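Local coordinates for protein exoribonuclease II, mitochondrial (Candida glabrata, PDB 6F3H) that probably degrades mitochondrial RNA from the 3' end as the exoribonuclease of the mtEXO degradosome, with a magnesium ion bound at its active site, at residues Val130-Thr133 and Leu134-Thr138; Pro212-Leu215 and Leu216-Trp220; Ser750-Trp753 and Thr754-Leu758. The protein carries 1 engineered substitution. All coordinates share one frame; numbering follows the deposited sequence.

Contact 1: Val130-Thr133 and Leu134-Thr138; sequences VSFT and LATFT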
ATOM      1  N   VAL A 130     -29.701 -13.348 -14.370  1.00 69.24           N
ATOM      2  CA  VAL A 130     -28.540 -12.475 -14.334  1.00 66.98           C
ATOM      3  C   VAL A 130     -28.951 -11.066 -14.754  1.00 69.21           C
ATOM      4  O   VAL A 130     -28.643 -10.076 -14.078  1.00 74.81           O
ATOM      5  CB  VAL A 130     -27.448 -13.037 -15.259  1.00 66.40           C
ATOM      6  CG1 VAL A 130     -26.395 -11.976 -15.574  1.00 68.01           C
ATOM      7  CG2 VAL A 130     -26.850 -14.301 -14.677  1.00 58.62           C
ATOM      8  N   SER A 131     -29.701 -10.959 -15.844  1.00 64.88           N
ATOM      9  CA  SER A 131     -29.980  -9.641 -16.400  1.00 69.59           C
ATOM     10  C   SER A 131     -30.943  -8.874 -15.510  1.00 67.25           C
ATOM     11  O   SER A 131     -30.736  -7.689 -15.226  1.00 69.34           O
ATOM     12  CB  SER A 131     -30.537  -9.773 -17.810  1.00 76.17           C
ATOM     13  OG  SER A 131     -29.776 -10.709 -18.551  1.00 84.63           O
ATOM     14  N   PHE A 132     -32.022  -9.532 -15.089  1.00 61.43           N
ATOM     15  CA  PHE A 132     -33.033  -8.855 -14.292  1.00 57.41           C
ATOM     16  C   PHE A 132     -32.456  -8.384 -12.964  1.00 57.89           C
ATOM     17  O   PHE A 132     -32.785  -7.297 -12.476  1.00 55.96           O
ATOM     18  CB  PHE A 132     -34.243  -9.757 -14.078  1.00 57.20           C
ATOM     19  CG  PHE A 132     -35.384  -9.038 -13.453  1.00 56.90           C
ATOM     20  CD1 PHE A 132     -35.956  -7.952 -14.105  1.00 55.22           C
ATOM     21  CD2 PHE A 132     -35.843  -9.381 -12.201  1.00 56.98           C
ATOM     22  CE1 PHE A 132     -36.971  -7.236 -13.528  1.00 50.05           C
ATOM     23  CE2 PHE A 132     -36.879  -8.673 -11.616  1.00 55.77           C
ATOM     24  CZ  PHE A 132     -37.439  -7.602 -12.285  1.00 53.02           C
ATOM     25  N   THR A 133     -31.607  -9.203 -12.357  1.00 58.26           N
ATOM     26  CA  THR A 133     -30.889  -8.786 -11.159  1.00 57.68           C
ATOM     27  C   THR A 133     -30.132  -7.489 -11.376  1.00 60.18           C
ATOM     28  O   THR A 133     -30.322  -6.513 -10.638  1.00 62.45           O
ATOM     29  CB  THR A 133     -29.925  -9.868 -10.769  1.00 58.78           C
ATOM     30  OG1 THR A 133     -30.609 -11.118 -10.860  1.00 64.39           O
ATOM     31  CG2 THR A 133     -29.488  -9.611  -9.398  1.00 62.51           C
ATOM     32  N   LEU A 134     -29.234  -7.479 -12.369  1.00 59.39           N
ATOM     33  CA  LEU A 134     -28.425  -6.292 -12.613  1.00 53.53           C
ATOM     34  C   LEU A 134     -29.313  -5.104 -12.877  1.00 50.53           C
ATOM     35  O   LEU A 134     -29.057  -4.006 -12.378  1.00 54.20           O
ATOM     36  CB  LEU A 134     -27.448  -6.529 -13.763  1.00 50.16           C
ATOM     37  CG  LEU A 134     -26.567  -7.752 -13.484  1.00 54.20           C
ATOM     38  CD1 LEU A 134     -25.828  -8.298 -14.694  1.00 58.52           C
ATOM     39  CD2 LEU A 134     -25.573  -7.283 -12.471  1.00 51.37           C
ATOM     40  N   ALA A 135     -30.398  -5.321 -13.610  1.00 50.22           N
ATOM     41  CA  ALA A 135     -31.305  -4.220 -13.886  1.00 51.99           C
ATOM     42  C   ALA A 135     -31.923  -3.675 -12.603  1.00 57.57           C
ATOM     43  O   ALA A 135     -31.959  -2.453 -12.396  1.00 57.08           O
ATOM     44  CB  ALA A 135     -32.389  -4.679 -14.855  1.00 49.12           C
ATOM     45  N   THR A 136     -32.367  -4.565 -11.707  1.00 56.93           N
ATOM     46  CA  THR A 136     -33.047  -4.117 -10.497  1.00 54.93           C
ATOM     47  C   THR A 136     -32.113  -3.269  -9.658  1.00 55.48           C
ATOM     48  O   THR A 136     -32.454  -2.152  -9.253  1.00 54.36           O
ATOM     49  CB  THR A 136     -33.558  -5.321  -9.707  1.00 59.37           C
ATOM     50  OG1 THR A 136     -34.091  -6.288 -10.618  1.00 61.68           O
ATOM     51  CG2 THR A 136     -34.633  -4.912  -8.740  1.00 55.76           C
ATOM     52  N   PHE A 137     -30.901  -3.766  -9.446  1.00 53.83           N
ATOM     53  CA  PHE A 137     -29.929  -3.036  -8.657  1.00 54.64           C
ATOM     54  C   PHE A 137     -29.625  -1.684  -9.260  1.00 60.25           C
ATOM     55  O   PHE A 137     -29.493  -0.694  -8.534  1.00 67.39           O
ATOM     56  CB  PHE A 137     -28.670  -3.854  -8.574  1.00 58.18           C
ATOM     57  CG  PHE A 137     -28.693  -4.834  -7.481  1.00 74.54           C
ATOM     58  CD1 PHE A 137     -28.766  -4.414  -6.172  1.00 81.87           C
ATOM     59  CD2 PHE A 137     -28.733  -6.186  -7.751  1.00 82.72           C
ATOM     60  CE1 PHE A 137     -28.796  -5.339  -5.134  1.00 82.01           C
ATOM     61  CE2 PHE A 137     -28.774  -7.110  -6.721  1.00 82.21           C
ATOM     62  CZ  PHE A 137     -28.807  -6.686  -5.414  1.00 78.11           C
ATOM     63  N   THR A 138     -29.492  -1.620 -10.586  1.00 59.05           N
ATOM     64  CA  THR A 138     -29.267  -0.326 -11.219  1.00 57.90           C
ATOM     65  C   THR A 138     -30.446   0.612 -10.998  1.00 56.59           C
ATOM     66  O   THR A 138     -30.257   1.786 -10.661  1.00 58.78           O
ATOM     67  CB  THR A 138     -28.974  -0.486 -12.707  1.00 57.52           C
ATOM     68  OG1 THR A 138     -28.177  -1.661 -12.927  1.00 62.08           O
ATOM     69  CG2 THR A 138     -28.198   0.714 -13.194  1.00 57.37           C
TER
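Thr136 reaches back one helical turn to Phe132. Its hydroxyl, Thr136 OG1, donates a hydrogen bond to Phe132 O. The bond is modelled as very short, so its exact length is doubtful. Thr136 N also donates to Phe132 O, at 2.9 Å, so two donors of one residue grip that carbonyl. Thr136 OG1 also lies over one face of the Phe132 ring, 3.7 Å above its plane and over its centre. The torsion of Phe132 allows this, because CG stands anti to the backbone N (chi1 -171°) and the ring lies beside the turn that follows.

Thr133 and Phe137 run side by side and point the same way. The methyl Thr133 CG2 meets the ring atom Phe137 CE2 at 3.7 Å. Phe137 N also bonds to Thr133 O. On another flank, Val130 CG1 touches Leu134 CD1 at 3.8 Å, the two side chains again pointing the same way. Thr138 repeats the threonine pattern inside its own segment. Its OG1 and N reach Leu134 O from opposite faces of the carbonyl plane.

Further out, Met51 of strand 50-54 packs on both Val130 and Leu134, and Leu49 touches Leu134, Phe137 and Thr138. Phe137 also leans on Pro212 and Thr213 of helix 212-226. The hydroxyl of Ser131 bonds to Gln127 O, one turn earlier. The contact is thus a stretch of regular alpha helix, in which threonine hydroxyls return to the carbonyl four residues back and one flank packs on the N-terminal antiparallel sheet.

Contact 2: Pro212-Leu215 and Leu216-Trp220; sequences PTTL and LATYW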
ATOM      1  N   PRO A 212     -26.162  -2.191  -0.686  1.00 49.80           N
ATOM      2  CA  PRO A 212     -25.449  -2.122  -1.965  1.00 39.40           C
ATOM      3  C   PRO A 212     -25.894  -0.991  -2.871  1.00 64.42           C
ATOM      4  O   PRO A 212     -25.031  -0.347  -3.480  1.00 64.73           O
ATOM      5  CB  PRO A 212     -25.710  -3.500  -2.574  1.00 39.59           C
ATOM      6  CG  PRO A 212     -26.852  -4.055  -1.808  1.00 39.69           C
ATOM      7  CD  PRO A 212     -26.792  -3.494  -0.460  1.00 39.45           C
ATOM      8  N   THR A 213     -27.200  -0.703  -2.972  1.00 57.74           N
ATOM      9  CA  THR A 213     -27.624   0.329  -3.914  1.00 50.54           C
ATOM     10  C   THR A 213     -27.105   1.691  -3.482  1.00 51.16           C
ATOM     11  O   THR A 213     -26.546   2.432  -4.298  1.00 60.06           O
ATOM     12  CB  THR A 213     -29.147   0.345  -4.100  1.00 48.83           C
ATOM     13  OG1 THR A 213     -29.800   0.586  -2.854  1.00 49.21           O
ATOM     14  CG2 THR A 213     -29.639  -0.963  -4.722  1.00 46.08           C
ATOM     15  N   THR A 214     -27.283   2.048  -2.206  1.00 47.34           N
ATOM     16  CA  THR A 214     -26.654   3.263  -1.690  1.00 44.68           C
ATOM     17  C   THR A 214     -25.153   3.262  -1.951  1.00 45.64           C
ATOM     18  O   THR A 214     -24.574   4.293  -2.311  1.00 47.85           O
ATOM     19  CB  THR A 214     -26.956   3.433  -0.205  1.00 39.45           C
ATOM     20  OG1 THR A 214     -28.370   3.352  -0.009  1.00 49.72           O
ATOM     21  CG2 THR A 214     -26.484   4.773   0.296  1.00 39.37           C
ATOM     22  N   LEU A 215     -24.506   2.114  -1.791  1.00 39.19           N
ATOM     23  CA  LEU A 215     -23.082   2.043  -2.071  1.00 43.44           C
ATOM     24  C   LEU A 215     -22.807   2.477  -3.493  1.00 45.98           C
ATOM     25  O   LEU A 215     -22.008   3.389  -3.749  1.00 51.56           O
ATOM     26  CB  LEU A 215     -22.582   0.620  -1.855  1.00 43.82           C
ATOM     27  CG  LEU A 215     -21.269   0.354  -2.575  1.00 43.63           C
ATOM     28  CD1 LEU A 215     -20.142   1.056  -1.866  1.00 38.63           C
ATOM     29  CD2 LEU A 215     -21.028  -1.112  -2.654  1.00 38.87           C
ATOM     30  N   LEU A 216     -23.482   1.833  -4.431  1.00 46.23           N
ATOM     31  CA  LEU A 216     -23.279   2.126  -5.838  1.00 43.51           C
ATOM     32  C   LEU A 216     -23.556   3.588  -6.134  1.00 46.52           C
ATOM     33  O   LEU A 216     -22.727   4.280  -6.730  1.00 56.18           O
ATOM     34  CB  LEU A 216     -24.170   1.208  -6.648  1.00 43.69           C
ATOM     35  CG  LEU A 216     -23.863   1.133  -8.113  1.00 59.07           C
ATOM     36  CD1 LEU A 216     -22.376   1.222  -8.306  1.00 58.53           C
ATOM     37  CD2 LEU A 216     -24.354  -0.208  -8.553  1.00 68.21           C
ATOM     38  N   ALA A 217     -24.701   4.088  -5.684  1.00 45.72           N
ATOM     39  CA  ALA A 217     -25.049   5.487  -5.932  1.00 43.77           C
ATOM     40  C   ALA A 217     -24.014   6.439  -5.344  1.00 42.98           C
ATOM     41  O   ALA A 217     -23.686   7.455  -5.959  1.00 45.60           O
ATOM     42  CB  ALA A 217     -26.434   5.797  -5.359  1.00 40.04           C
ATOM     43  N   THR A 218     -23.486   6.131  -4.159  1.00 39.41           N
ATOM     44  CA  THR A 218     -22.512   7.029  -3.563  1.00 39.24           C
ATOM     45  C   THR A 218     -21.253   7.081  -4.397  1.00 41.50           C
ATOM     46  O   THR A 218     -20.699   8.159  -4.632  1.00 44.17           O
ATOM     47  CB  THR A 218     -22.165   6.569  -2.147  1.00 42.30           C
ATOM     48  OG1 THR A 218     -23.345   6.202  -1.441  1.00 44.49           O
ATOM     49  CG2 THR A 218     -21.503   7.658  -1.397  1.00 43.48           C
ATOM     50  N   TYR A 219     -20.810   5.924  -4.881  1.00 39.87           N
ATOM     51  CA  TYR A 219     -19.663   5.877  -5.765  1.00 39.07           C
ATOM     52  C   TYR A 219     -19.879   6.784  -6.959  1.00 39.26           C
ATOM     53  O   TYR A 219     -19.091   7.693  -7.245  1.00 39.23           O
ATOM     54  CB  TYR A 219     -19.466   4.447  -6.245  1.00 42.80           C
ATOM     55  CG  TYR A 219     -18.381   4.383  -7.259  1.00 47.78           C
ATOM     56  CD1 TYR A 219     -17.089   4.665  -6.884  1.00 50.73           C
ATOM     57  CD2 TYR A 219     -18.633   4.095  -8.598  1.00 46.07           C
ATOM     58  CE1 TYR A 219     -16.061   4.637  -7.783  1.00 56.88           C
ATOM     59  CE2 TYR A 219     -17.587   4.064  -9.533  1.00 46.64           C
ATOM     60  CZ  TYR A 219     -16.296   4.339  -9.106  1.00 54.53           C
ATOM     61  OH  TYR A 219     -15.215   4.320  -9.967  1.00 55.49           O
ATOM     62  N   TRP A 220     -20.975   6.553  -7.652  1.00 39.48           N
ATOM     63  CA  TRP A 220     -21.364   7.384  -8.775  1.00 39.70           C
ATOM     64  C   TRP A 220     -21.445   8.853  -8.394  1.00 41.77           C
ATOM     65  O   TRP A 220     -21.008   9.723  -9.153  1.00 48.23           O
ATOM     66  CB  TRP A 220     -22.708   6.899  -9.291  1.00 39.96           C
ATOM     67  CG  TRP A 220     -22.602   5.662 -10.092  1.00 43.79           C
ATOM     68  CD1 TRP A 220     -21.481   5.188 -10.706  1.00 44.16           C
ATOM     69  CD2 TRP A 220     -23.668   4.771 -10.452  1.00 44.00           C
ATOM     70  NE1 TRP A 220     -21.774   4.035 -11.398  1.00 44.78           N
ATOM     71  CE2 TRP A 220     -23.110   3.757 -11.258  1.00 40.34           C
ATOM     72  CE3 TRP A 220     -25.038   4.728 -10.166  1.00 46.40           C
ATOM     73  CZ2 TRP A 220     -23.870   2.707 -11.777  1.00 43.69           C
ATOM     74  CZ3 TRP A 220     -25.799   3.684 -10.688  1.00 48.41           C
ATOM     75  CH2 TRP A 220     -25.210   2.689 -11.485  1.00 50.75           C
TER
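The first torsion of Thr218 (chi1 -44°) sets OG1 beside its own backbone N and turns it back toward Thr214 O. Thr218 OG1 donates to that oxygen. The modelled length is very short and should not be taken literally. Thr218 N also donates to Thr214 O, at 2.8 Å. This is the intrahelical threonine bond, in which the hydroxyl folds onto the carbonyl four residues earlier, and here it lies at the start of the alpha helix 212-226. The two threonine side chains cross at a slant, with Thr214 CG2 3.9 Å from Thr218 OG1.

The other backbone bonds are regular. Leu216 N lies 2.8 Å from Pro212 O, and Ala217 N bonds to Thr213 O. Tyr219 N bonds to Leu215 O at 3.0 Å, and Trp220 N continues the series to Leu216 O.

Asp211, just before the helix, serves its first turn: its carboxylate accepts from Thr213 N through OD1, and OD2 is hydrogen-bonded to Thr214 OG1. Most of the side chains are buried, with Ile177 of helix 170-178 on Thr214 and Thr218, strand 81-85 against Leu215 and Tyr219, and Val148 of helix 123-159 on Ala217. A hydrogen bond from Trp220 NE1 to Thr46 O helps to fix the indole.

Leu216 holds CG anti to its backbone N (chi1 -166°), which carries a methyl onto that indole. Leu216 CD1 sits 3.9 Å above the plane of the Trp220 ring, offset toward its rim.

Contact 3: Ser750-Trp753 and Thr754-Leu758; sequences STYW and TLKHL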
ATOM      1  N   SER A 750       9.290   5.062  -8.056  1.00 45.77           N
ATOM      2  CA  SER A 750      10.396   4.253  -8.527  1.00 44.24           C
ATOM      3  C   SER A 750      10.325   4.071 -10.025  1.00 48.48           C
ATOM      4  O   SER A 750      11.341   4.148 -10.720  1.00 54.46           O
ATOM      5  CB  SER A 750      10.380   2.924  -7.804  1.00 55.94           C
ATOM      6  OG  SER A 750      10.586   3.112  -6.411  1.00 66.07           O
ATOM      7  N   THR A 751       9.130   3.832 -10.545  1.00 49.78           N
ATOM      8  CA  THR A 751       8.915   3.874 -11.988  1.00 46.96           C
ATOM      9  C   THR A 751       9.418   5.172 -12.591  1.00 47.23           C
ATOM     10  O   THR A 751      10.105   5.167 -13.617  1.00 49.02           O
ATOM     11  CB  THR A 751       7.458   3.692 -12.295  1.00 46.07           C
ATOM     12  OG1 THR A 751       7.031   2.469 -11.698  1.00 46.67           O
ATOM     13  CG2 THR A 751       7.295   3.591 -13.736  1.00 50.54           C
ATOM     14  N   TYR A 752       9.043   6.308 -11.993  1.00 48.38           N
ATOM     15  CA  TYR A 752       9.487   7.581 -12.537  1.00 44.44           C
ATOM     16  C   TYR A 752      10.982   7.565 -12.701  1.00 44.73           C
ATOM     17  O   TYR A 752      11.497   7.947 -13.751  1.00 42.78           O
ATOM     18  CB  TYR A 752       9.065   8.730 -11.627  1.00 42.10           C
ATOM     19  CG  TYR A 752       9.756  10.066 -11.879  1.00 47.26           C
ATOM     20  CD1 TYR A 752       9.523  10.794 -13.044  1.00 53.97           C
ATOM     21  CD2 TYR A 752      10.600  10.623 -10.937  1.00 50.83           C
ATOM     22  CE1 TYR A 752      10.135  12.037 -13.259  1.00 58.82           C
ATOM     23  CE2 TYR A 752      11.216  11.864 -11.152  1.00 56.91           C
ATOM     24  CZ  TYR A 752      10.990  12.556 -12.296  1.00 58.37           C
ATOM     25  OH  TYR A 752      11.651  13.757 -12.397  1.00 57.97           O
ATOM     26  N   TRP A 753      11.693   7.038 -11.698  1.00 48.88           N
ATOM     27  CA  TRP A 753      13.149   7.037 -11.713  1.00 47.29           C
ATOM     28  C   TRP A 753      13.720   5.941 -12.609  1.00 49.72           C
ATOM     29  O   TRP A 753      14.734   6.160 -13.281  1.00 55.82           O
ATOM     30  CB  TRP A 753      13.691   6.910 -10.296  1.00 43.61           C
ATOM     31  CG  TRP A 753      13.445   8.118  -9.446  1.00 46.56           C
ATOM     32  CD1 TRP A 753      12.605   8.196  -8.384  1.00 46.97           C
ATOM     33  CD2 TRP A 753      14.024   9.430  -9.594  1.00 47.02           C
ATOM     34  NE1 TRP A 753      12.643   9.460  -7.841  1.00 50.42           N
ATOM     35  CE2 TRP A 753      13.497  10.236  -8.572  1.00 48.16           C
ATOM     36  CE3 TRP A 753      14.938   9.990 -10.482  1.00 47.31           C
ATOM     37  CZ2 TRP A 753      13.845  11.569  -8.413  1.00 48.31           C
ATOM     38  CZ3 TRP A 753      15.287  11.322 -10.320  1.00 47.61           C
ATOM     39  CH2 TRP A 753      14.739  12.095  -9.296  1.00 47.82           C
ATOM     40  N   THR A 754      13.138   4.744 -12.600  1.00 45.71           N
ATOM     41  CA  THR A 754      13.539   3.750 -13.587  1.00 50.17           C
ATOM     42  C   THR A 754      13.533   4.355 -14.976  1.00 62.18           C
ATOM     43  O   THR A 754      14.528   4.278 -15.702  1.00 71.56           O
ATOM     44  CB  THR A 754      12.590   2.563 -13.568  1.00 53.44           C
ATOM     45  OG1 THR A 754      12.515   2.045 -12.245  1.00 63.03           O
ATOM     46  CG2 THR A 754      13.082   1.486 -14.499  1.00 44.80           C
ATOM     47  N   LEU A 755      12.417   5.006 -15.342  1.00 59.85           N
ATOM     48  CA  LEU A 755      12.259   5.537 -16.692  1.00 53.08           C
ATOM     49  C   LEU A 755      13.173   6.725 -16.947  1.00 58.39           C
ATOM     50  O   LEU A 755      13.796   6.809 -18.011  1.00 60.58           O
ATOM     51  CB  LEU A 755      10.813   5.939 -16.936  1.00 49.84           C
ATOM     52  CG  LEU A 755       9.724   4.870 -16.826  1.00 54.59           C
ATOM     53  CD1 LEU A 755       8.414   5.397 -17.381  1.00 52.36           C
ATOM     54  CD2 LEU A 755      10.103   3.594 -17.518  1.00 59.53           C
ATOM     55  N   LYS A 756      13.286   7.643 -15.979  1.00 61.23           N
ATOM     56  CA  LYS A 756      14.145   8.814 -16.156  1.00 64.11           C
ATOM     57  C   LYS A 756      15.579   8.390 -16.441  1.00 65.11           C
ATOM     58  O   LYS A 756      16.312   9.085 -17.150  1.00 69.25           O
ATOM     59  CB  LYS A 756      14.084   9.696 -14.901  1.00 69.81           C
ATOM     60  CG  LYS A 756      14.633  11.128 -15.024  1.00 77.93           C
ATOM     61  CD  LYS A 756      13.956  12.123 -14.035  1.00 84.98           C
ATOM     62  CE  LYS A 756      14.587  13.550 -14.074  1.00 87.02           C
ATOM     63  NZ  LYS A 756      14.586  14.309 -12.755  1.00 83.47           N
ATOM     64  N   HIS A 757      15.974   7.231 -15.935  1.00 65.04           N
ATOM     65  CA  HIS A 757      17.286   6.688 -16.238  1.00 65.79           C
ATOM     66  C   HIS A 757      17.333   6.120 -17.648  1.00 65.62           C
ATOM     67  O   HIS A 757      18.271   6.385 -18.404  1.00 67.79           O
ATOM     68  CB  HIS A 757      17.627   5.607 -15.227  1.00 65.88           C
ATOM     69  CG  HIS A 757      18.661   4.655 -15.714  1.00 67.36           C
ATOM     70  ND1 HIS A 757      19.988   5.004 -15.822  1.00 66.50           N
ATOM     71  CD2 HIS A 757      18.569   3.370 -16.125  1.00 66.91           C
ATOM     72  CE1 HIS A 757      20.671   3.971 -16.277  1.00 69.32           C
ATOM     73  NE2 HIS A 757      19.835   2.966 -16.466  1.00 67.64           N
ATOM     74  N   LEU A 758      16.314   5.345 -18.020  1.00 64.32           N
ATOM     75  CA  LEU A 758      16.263   4.791 -19.366  1.00 63.30           C
ATOM     76  C   LEU A 758      16.291   5.901 -20.393  1.00 73.36           C
ATOM     77  O   LEU A 758      16.787   5.708 -21.509  1.00 78.11           O
ATOM     78  CB  LEU A 758      15.006   3.952 -19.548  1.00 53.58           C
ATOM     79  CG  LEU A 758      14.952   2.726 -18.649  1.00 49.81           C
ATOM     80  CD1 LEU A 758      13.897   1.782 -19.166  1.00 47.40           C
ATOM     81  CD2 LEU A 758      16.303   2.045 -18.544  1.00 52.77           C
TER
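Lys756 lies alongside Tyr752, one turn apart on the long alpha helix 725-761. This helix runs into the C-terminal five-stranded sheet, probably an S1-type domain as in RNase II. Both side chains hold CG anti to the backbone N (chi1 165° in Tyr752, -165° in Lys756) and lie side by side, pointing the same way. The lysine stays extended until its last torsion and bends only there. Its methylenes follow the tyrosine outward, and Lys756 CD comes 3.5 Å from Tyr752 CZ at an oblique approach to the ring.

Trp753 differs: its CG lies beside the backbone N (chi1 -69°), and the indole swings back along the helix beside Tyr752. Tyr752 CD2 stands 3.7 Å above the Trp753 ring plane, over its centre. The far end of the indole reaches the lysine, with Trp753 CZ3 3.9 Å from Lys756 NZ, again oblique. Trp753 NE1 is hydrogen-bonded to Asp465 OD1, which helps to fix the rotation of the indole. Val581 and Leu583 of strand 580-584 pack on the same indole.

On another flank, Thr754 OG1 donates to Ser750 O at 2.9 Å. It approaches from above the carbonyl plane. Thr754 N bonds to the same oxygen, so Ser750 O has two donors from one residue. Thr751 CG2 and Leu755 CG lie side by side at 4.1 Å, while the hydroxyl of Thr751 turns to Arg747 O.

Tyr752 OH has a weak hydrogen bond with Ser351 O. The same atom accepts a hydrogen bond from the lysine ammonium, with Lys756 NZ at 3.0 Å from Tyr752 OH.

In the fold
From the N terminus, the three contacts follow in series. None nests or crosses, and none closes a loop, since each joins successive turns of one helix. Contact 1 belongs to helix 123-159, which follows the N-terminal antiparallel sheet. Contact 2 opens helix 212-226. The two touch, with Thr138 CG2 against Trp220 CH2. They tie both helices to each other and to that sheet. Contact 3 comes much later, on helix 725-761, which leads to the C-terminal strands that begin at 765. Its nearest atoms are about 22 Å from contact 2 and about 34 Å from contact 1.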